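PDB 3M4A: putative Type I topoisomerase from Deinococcus radiodurans, which binds DNA and probably relaxes it as a type IB topoisomerase, breaking and rejoining one strand without ATP. Local coordinates for residues A[236-247]-A[287-295]. Residues are numbered along the deposited sequence; the frame is centred on the assembly and turned at random. Where two conformers were deposited one is given.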
ATOM      1  N   LYS A 236      -5.290   2.601  -3.708  1.00 11.42           N
ATOM      2  CA  LYS A 236      -5.138   1.844  -4.951  1.00 11.73           C
ATOM      3  C   LYS A 236      -3.676   1.586  -5.290  1.00 10.46           C
ATOM      4  O   LYS A 236      -3.338   0.566  -5.910  1.00 10.34           O
ATOM      5  CB  LYS A 236      -5.793   2.556  -6.144  1.00 12.65           C
ATOM      6  CG  LYS A 236      -5.754   1.721  -7.410  1.00 13.40           C
ATOM      7  CD  LYS A 236      -6.590   2.322  -8.545  1.00 15.61           C
ATOM      8  CE  LYS A 236      -6.895   1.273  -9.604  1.00 18.34           C
ATOM      9  NZ  LYS A 236      -5.682   0.548 -10.091  1.00 22.25           N
ATOM     10  N   ASP A 237      -2.807   2.515  -4.906  1.00  9.90           N
ATOM     11  CA  ASP A 237      -1.381   2.343  -5.156  1.00  8.76           C
ATOM     12  C   ASP A 237      -0.814   1.099  -4.455  1.00  7.18           C
ATOM     13  O   ASP A 237       0.159   0.517  -4.930  1.00  6.74           O
ATOM     14  CB  ASP A 237      -0.594   3.597  -4.773  1.00  9.06           C
ATOM     15  CG  ASP A 237      -0.876   4.761  -5.710  1.00 11.72           C
ATOM     16  OD1 ASP A 237      -0.527   4.640  -6.902  1.00 13.40           O
ATOM     17  OD2 ASP A 237      -1.451   5.777  -5.253  1.00 12.74           O
ATOM     18  N   PHE A 238      -1.410   0.664  -3.351  1.00  6.36           N
ATOM     19  CA  PHE A 238      -0.950  -0.592  -2.722  1.00  6.06           C
ATOM     20  C   PHE A 238      -1.237  -1.801  -3.609  1.00  5.95           C
ATOM     21  O   PHE A 238      -0.478  -2.779  -3.599  1.00  5.25           O
ATOM     22  CB  PHE A 238      -1.616  -0.828  -1.371  1.00  6.26           C
ATOM     23  CG  PHE A 238      -1.155   0.098  -0.273  1.00  5.55           C
ATOM     24  CD1 PHE A 238       0.167   0.081   0.162  1.00  6.16           C
ATOM     25  CD2 PHE A 238      -2.056   0.943   0.351  1.00  7.73           C
ATOM     26  CE1 PHE A 238       0.590   0.911   1.179  1.00  8.27           C
ATOM     27  CE2 PHE A 238      -1.643   1.789   1.380  1.00  7.55           C
ATOM     28  CZ  PHE A 238      -0.313   1.769   1.798  1.00  7.20           C
ATOM     29  N   ARG A 239      -2.315  -1.735  -4.391  1.00  6.03           N
ATOM     30  CA  ARG A 239      -2.681  -2.848  -5.262  1.00  6.23           C
ATOM     31  C   ARG A 239      -1.873  -2.877  -6.553  1.00  5.90           C
ATOM     32  O   ARG A 239      -1.473  -3.943  -7.000  1.00  6.15           O
ATOM     33  CB  ARG A 239      -4.188  -2.862  -5.531  1.00  6.63           C
ATOM     34  CG  ARG A 239      -4.943  -3.435  -4.342  1.00  6.42           C
ATOM     35  CD  ARG A 239      -6.429  -3.152  -4.399  1.00  7.61           C
ATOM     36  NE  ARG A 239      -7.064  -3.712  -5.601  1.00  9.23           N
ATOM     37  CZ  ARG A 239      -7.412  -4.990  -5.752  1.00  8.35           C
ATOM     38  NH1 ARG A 239      -7.174  -5.886  -4.802  1.00  8.85           N
ATOM     39  NH2 ARG A 239      -8.013  -5.370  -6.874  1.00 11.90           N
ATOM     40  N   THR A 240      -1.576  -1.710  -7.119  1.00  6.04           N
ATOM     41  CA  THR A 240      -0.713  -1.644  -8.295  1.00  6.20           C
ATOM     42  C   THR A 240       0.754  -1.972  -7.923  1.00  5.72           C
ATOM     43  O   THR A 240       1.398  -2.777  -8.581  1.00  5.13           O
ATOM     44  CB  THR A 240      -0.801  -0.273  -8.994  1.00  7.13           C
ATOM     45  OG1 THR A 240      -0.442   0.770  -8.082  1.00  6.73           O
ATOM     46  CG2 THR A 240      -2.220  -0.024  -9.524  1.00  8.46           C
ATOM     47  N   TRP A 241       1.265  -1.385  -6.844  1.00  5.13           N
ATOM     48  CA  TRP A 241       2.591  -1.767  -6.338  1.00  4.92           C
ATOM     49  C   TRP A 241       2.632  -3.243  -5.955  1.00  4.02           C
ATOM     50  O   TRP A 241       3.508  -3.986  -6.398  1.00  3.30           O
ATOM     51  CB  TRP A 241       2.980  -0.911  -5.129  1.00  5.25           C
ATOM     52  CG  TRP A 241       4.244  -1.344  -4.455  1.00  4.68           C
ATOM     53  CD1 TRP A 241       4.355  -2.045  -3.272  1.00  5.80           C
ATOM     54  CD2 TRP A 241       5.582  -1.111  -4.904  1.00  5.58           C
ATOM     55  NE1 TRP A 241       5.674  -2.238  -2.960  1.00  5.21           N
ATOM     56  CE2 TRP A 241       6.456  -1.691  -3.946  1.00  5.92           C
ATOM     57  CE3 TRP A 241       6.137  -0.477  -6.022  1.00  6.25           C
ATOM     58  CZ2 TRP A 241       7.843  -1.657  -4.076  1.00  5.94           C
ATOM     59  CZ3 TRP A 241       7.526  -0.428  -6.140  1.00  6.13           C
ATOM     60  CH2 TRP A 241       8.363  -1.025  -5.184  1.00  6.78           C
ATOM     61  N   GLY A 242       1.680  -3.684  -5.133  1.00  3.96           N
ATOM     62  CA  GLY A 242       1.658  -5.085  -4.695  1.00  4.88           C
ATOM     63  C   GLY A 242       1.438  -6.097  -5.794  1.00  4.78           C
ATOM     64  O   GLY A 242       2.082  -7.150  -5.796  1.00  4.85           O
ATOM     65  N   GLY A 243       0.556  -5.794  -6.748  1.00  4.47           N
ATOM     66  CA  GLY A 243       0.405  -6.641  -7.932  1.00  5.09           C
ATOM     67  C   GLY A 243       1.678  -6.792  -8.757  1.00  4.28           C
ATOM     68  O   GLY A 243       2.029  -7.888  -9.168  1.00  4.82           O
ATOM     69  N   THR A 244       2.373  -5.675  -8.960  1.00  4.36           N
ATOM     70  CA  THR A 244       3.637  -5.637  -9.683  1.00  4.67           C
ATOM     71  C   THR A 244       4.719  -6.430  -8.916  1.00  3.53           C
ATOM     72  O   THR A 244       5.450  -7.225  -9.516  1.00  3.90           O
ATOM     73  CB  THR A 244       4.080  -4.196  -9.936  1.00  4.96           C
ATOM     74  OG1 THR A 244       3.104  -3.539 -10.758  1.00  4.97           O
ATOM     75  CG2 THR A 244       5.459  -4.128 -10.618  1.00  4.27           C
ATOM     76  N   LEU A 245       4.763  -6.241  -7.590  1.00  4.18           N
ATOM     77  CA  LEU A 245       5.711  -6.951  -6.727  1.00  4.71           C
ATOM     78  C   LEU A 245       5.473  -8.464  -6.792  1.00  4.48           C
ATOM     79  O   LEU A 245       6.405  -9.238  -7.002  1.00  4.76           O
ATOM     80  CB  LEU A 245       5.611  -6.443  -5.294  1.00  4.89           C
ATOM     81  CG  LEU A 245       6.507  -7.151  -4.284  1.00  4.98           C
ATOM     82  CD1 LEU A 245       7.982  -6.895  -4.583  1.00  6.46           C
ATOM     83  CD2 LEU A 245       6.155  -6.761  -2.850  1.00  6.77           C
ATOM     84  N   LEU A 246       4.212  -8.874  -6.615  1.00  4.80           N
ATOM     85  CA  LEU A 246       3.859 -10.302  -6.658  1.00  4.85           C
ATOM     86  C   LEU A 246       4.228 -10.922  -8.010  1.00  4.84           C
ATOM     87  O   LEU A 246       4.799 -12.004  -8.062  1.00  4.37           O
ATOM     88  CB  LEU A 246       2.371 -10.524  -6.323  1.00  4.79           C
ATOM     89  CG  LEU A 246       1.945 -11.961  -6.043  1.00  6.53           C
ATOM     90  CD1 LEU A 246       2.570 -12.467  -4.772  1.00  7.46           C
ATOM     91  CD2 LEU A 246       0.433 -12.054  -5.950  1.00  7.84           C
ATOM     92  N   ALA A 247       3.928 -10.210  -9.093  1.00  4.50           N
ATOM     93  CA  ALA A 247       4.330 -10.638 -10.429  1.00  5.10           C
ATOM     94  C   ALA A 247       5.850 -10.784 -10.540  1.00  4.74           C
ATOM     95  O   ALA A 247       6.358 -11.795 -11.040  1.00  4.88           O
ATOM     96  CB  ALA A 247       3.796  -9.676 -11.481  1.00  5.38           C
ATOM     97  N   GLY A 287      -3.684  -5.086 -17.786  1.00 17.13           N
ATOM     98  CA  GLY A 287      -3.905  -3.723 -18.270  1.00 17.18           C
ATOM     99  C   GLY A 287      -3.692  -2.588 -17.279  1.00 17.41           C
ATOM    100  O   GLY A 287      -3.240  -1.507 -17.672  1.00 18.46           O
ATOM    101  N   SER A 288      -4.018  -2.812 -16.004  1.00 17.30           N
ATOM    102  CA  SER A 288      -4.070  -1.740 -15.009  1.00 16.70           C
ATOM    103  C   SER A 288      -3.214  -1.940 -13.750  1.00 15.87           C
ATOM    104  O   SER A 288      -2.977  -0.970 -13.022  1.00 16.22           O
ATOM    105  CB  SER A 288      -5.514  -1.527 -14.557  1.00 17.56           C
ATOM    106  OG  SER A 288      -6.320  -1.060 -15.627  1.00 20.83           O
ATOM    107  N   TYR A 289      -2.772  -3.165 -13.471  1.00 14.37           N
ATOM    108  CA  TYR A 289      -2.121  -3.423 -12.195  1.00 13.92           C
ATOM    109  C   TYR A 289      -0.625  -3.737 -12.314  1.00 13.23           C
ATOM    110  O   TYR A 289       0.178  -3.091 -11.643  1.00 13.86           O
ATOM    111  CB  TYR A 289      -2.908  -4.467 -11.384  1.00 14.09           C
ATOM    112  CG  TYR A 289      -4.214  -3.905 -10.857  1.00 14.10           C
ATOM    113  CD1 TYR A 289      -5.400  -4.018 -11.587  1.00 15.08           C
ATOM    114  CD2 TYR A 289      -4.254  -3.212  -9.654  1.00 13.82           C
ATOM    115  CE1 TYR A 289      -6.592  -3.476 -11.117  1.00 14.73           C
ATOM    116  CE2 TYR A 289      -5.443  -2.667  -9.173  1.00 14.36           C
ATOM    117  CZ  TYR A 289      -6.605  -2.802  -9.907  1.00 15.76           C
ATOM    118  OH  TYR A 289      -7.779  -2.259  -9.407  1.00 17.42           O
ATOM    119  N   ILE A 290      -0.241  -4.674 -13.178  1.00 11.64           N
ATOM    120  CA  ILE A 290       1.170  -5.066 -13.286  1.00 11.24           C
ATOM    121  C   ILE A 290       1.901  -4.103 -14.218  1.00 10.92           C
ATOM    122  O   ILE A 290       1.527  -3.959 -15.395  1.00 10.77           O
ATOM    123  CB  ILE A 290       1.342  -6.502 -13.839  1.00 10.79           C
ATOM    124  CG1 ILE A 290       0.612  -7.541 -12.976  1.00 10.39           C
ATOM    125  CG2 ILE A 290       2.818  -6.869 -13.927  1.00 10.70           C
ATOM    126  CD1 ILE A 290       0.541  -8.916 -13.593  1.00 10.72           C
ATOM    127  N   CYS A 291       2.943  -3.452 -13.712  1.00 10.47           N
ATOM    128  CA  CYS A 291       3.755  -2.565 -14.553  1.00 10.49           C
ATOM    129  C   CYS A 291       4.462  -3.390 -15.643  1.00  9.77           C
ATOM    130  O   CYS A 291       5.158  -4.343 -15.344  1.00  9.39           O
ATOM    131  CB  CYS A 291       4.759  -1.790 -13.698  1.00 10.59           C
ATOM    132  SG  CYS A 291       5.837  -0.735 -14.671  1.00 12.92           S
ATOM    133  N   PRO A 292       4.306  -3.006 -16.928  1.00  9.64           N
ATOM    134  CA  PRO A 292       4.872  -3.819 -18.003  1.00  9.54           C
ATOM    135  C   PRO A 292       6.392  -3.895 -18.006  1.00  8.72           C
ATOM    136  O   PRO A 292       6.982  -4.805 -18.591  1.00  9.03           O
ATOM    137  CB  PRO A 292       4.373  -3.117 -19.279  1.00  9.83           C
ATOM    138  CG  PRO A 292       4.089  -1.744 -18.880  1.00 10.68           C
ATOM    139  CD  PRO A 292       3.631  -1.802 -17.434  1.00 10.18           C
ATOM    140  N   VAL A 293       7.040  -2.951 -17.339  1.00  8.86           N
ATOM    141  CA  VAL A 293       8.487  -2.990 -17.231  1.00  8.62           C
ATOM    142  C   VAL A 293       8.989  -4.326 -16.676  1.00  8.35           C
ATOM    143  O   VAL A 293       9.986  -4.857 -17.143  1.00  7.95           O
ATOM    144  CB  VAL A 293       9.014  -1.795 -16.404  1.00  8.79           C
ATOM    145  CG1 VAL A 293      10.515  -1.951 -16.099  1.00  9.36           C
ATOM    146  CG2 VAL A 293       8.736  -0.485 -17.158  1.00  9.01           C
ATOM    147  N   ILE A 294       8.281  -4.898 -15.701  1.00  8.19           N
ATOM    148  CA  ILE A 294       8.668  -6.173 -15.095  0.50  8.03           C
ATOM    149  C   ILE A 294       8.686  -7.310 -16.128  1.00  7.64           C
ATOM    150  O   ILE A 294       9.573  -8.183 -16.125  1.00  7.47           O
ATOM    151  CB  ILE A 294       7.713  -6.494 -13.892  0.50  7.94           C
ATOM    152  CG1 ILE A 294       8.186  -5.751 -12.636  0.50  7.36           C
ATOM    153  CG2 ILE A 294       7.619  -7.984 -13.608  0.50  7.35           C
ATOM    154  CD1 ILE A 294       8.231  -4.241 -12.780  0.50  5.32           C
ATOM    155  N   PHE A 295       7.683  -7.286 -17.018  1.00  8.56           N
ATOM    156  CA  PHE A 295       7.553  -8.264 -18.108  1.00  8.69           C
ATOM    157  C   PHE A 295       8.635  -8.046 -19.174  1.00  8.69           C
ATOM    158  O   PHE A 295       9.234  -9.010 -19.639  1.00  8.39           O
ATOM    159  CB  PHE A 295       6.158  -8.178 -18.738  1.00  9.94           C
ATOM    160  CG  PHE A 295       5.060  -8.794 -17.900  1.00  9.91           C
ATOM    161  CD1 PHE A 295       5.288  -9.220 -16.592  1.00 11.17           C
ATOM    162  CD2 PHE A 295       3.792  -8.945 -18.426  1.00 11.67           C
ATOM    163  CE1 PHE A 295       4.271  -9.790 -15.846  1.00 11.70           C
ATOM    164  CE2 PHE A 295       2.762  -9.520 -17.668  1.00 12.20           C
ATOM    165  CZ  PHE A 295       3.018  -9.932 -16.376  1.00 12.65           C
TER
HETATM  166  O   HOH W   1      -7.949  -1.196  -6.915  1.00 17.54           O
HETATM  167  O   HOH W   2     -10.344  -3.692  -8.631  1.00 37.64           O
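Thr244 and Cys291 join helix 235-254 to the linker between helices 282-289 and 292-299, within the helical catalytic core of the type IB topoisomerase family. Cys291 N donates across the contact to Thr244 OG1 (3.0 Å, N-H...O 163°), and that hydroxyl donates in turn to Thr240 O, 2.9 Å away. The first torsion, chi1 -62°, sets OG1 anti to the carbonyl carbon, beside the backbone N, and puts CG2 anti to the backbone N, where it packs 3.5 Å from Ile294 CD1. Thr240 O thus takes two bonds, from Thr244 N and OG1, arriving on opposite faces of its plane. A valine here, without a hydroxyl, would probably leave Cys291 N without its acceptor and Thr240 O without its second donor. Gly243 lies against Ile290 CG1 through its O, 4.1 Å away. One turn on from Thr244, Ala247 CB rests on Ile290 CG2 at 3.8 Å. At the other end the Tyr289 ring is met by Arg239 CB and, about at right angles, by the Thr240 side chain, CG2 3.8 Å from Tyr289 CD2. Lys236, bent at its last torsion, crosses the phenol at about a right angle and brings Lys236 NZ 3.4 Å from Tyr289 CE2. The Arg239 guanidinium stands 78° from the ring plane; its NH1 donates to Arg135 O and its NH2 to Leu278 O. A water in the plane of the Tyr289 ring, at its edge, links the two side chains, accepting from Arg239 NE and hydrogen-bonded to Tyr289 OH at 2.7 Å.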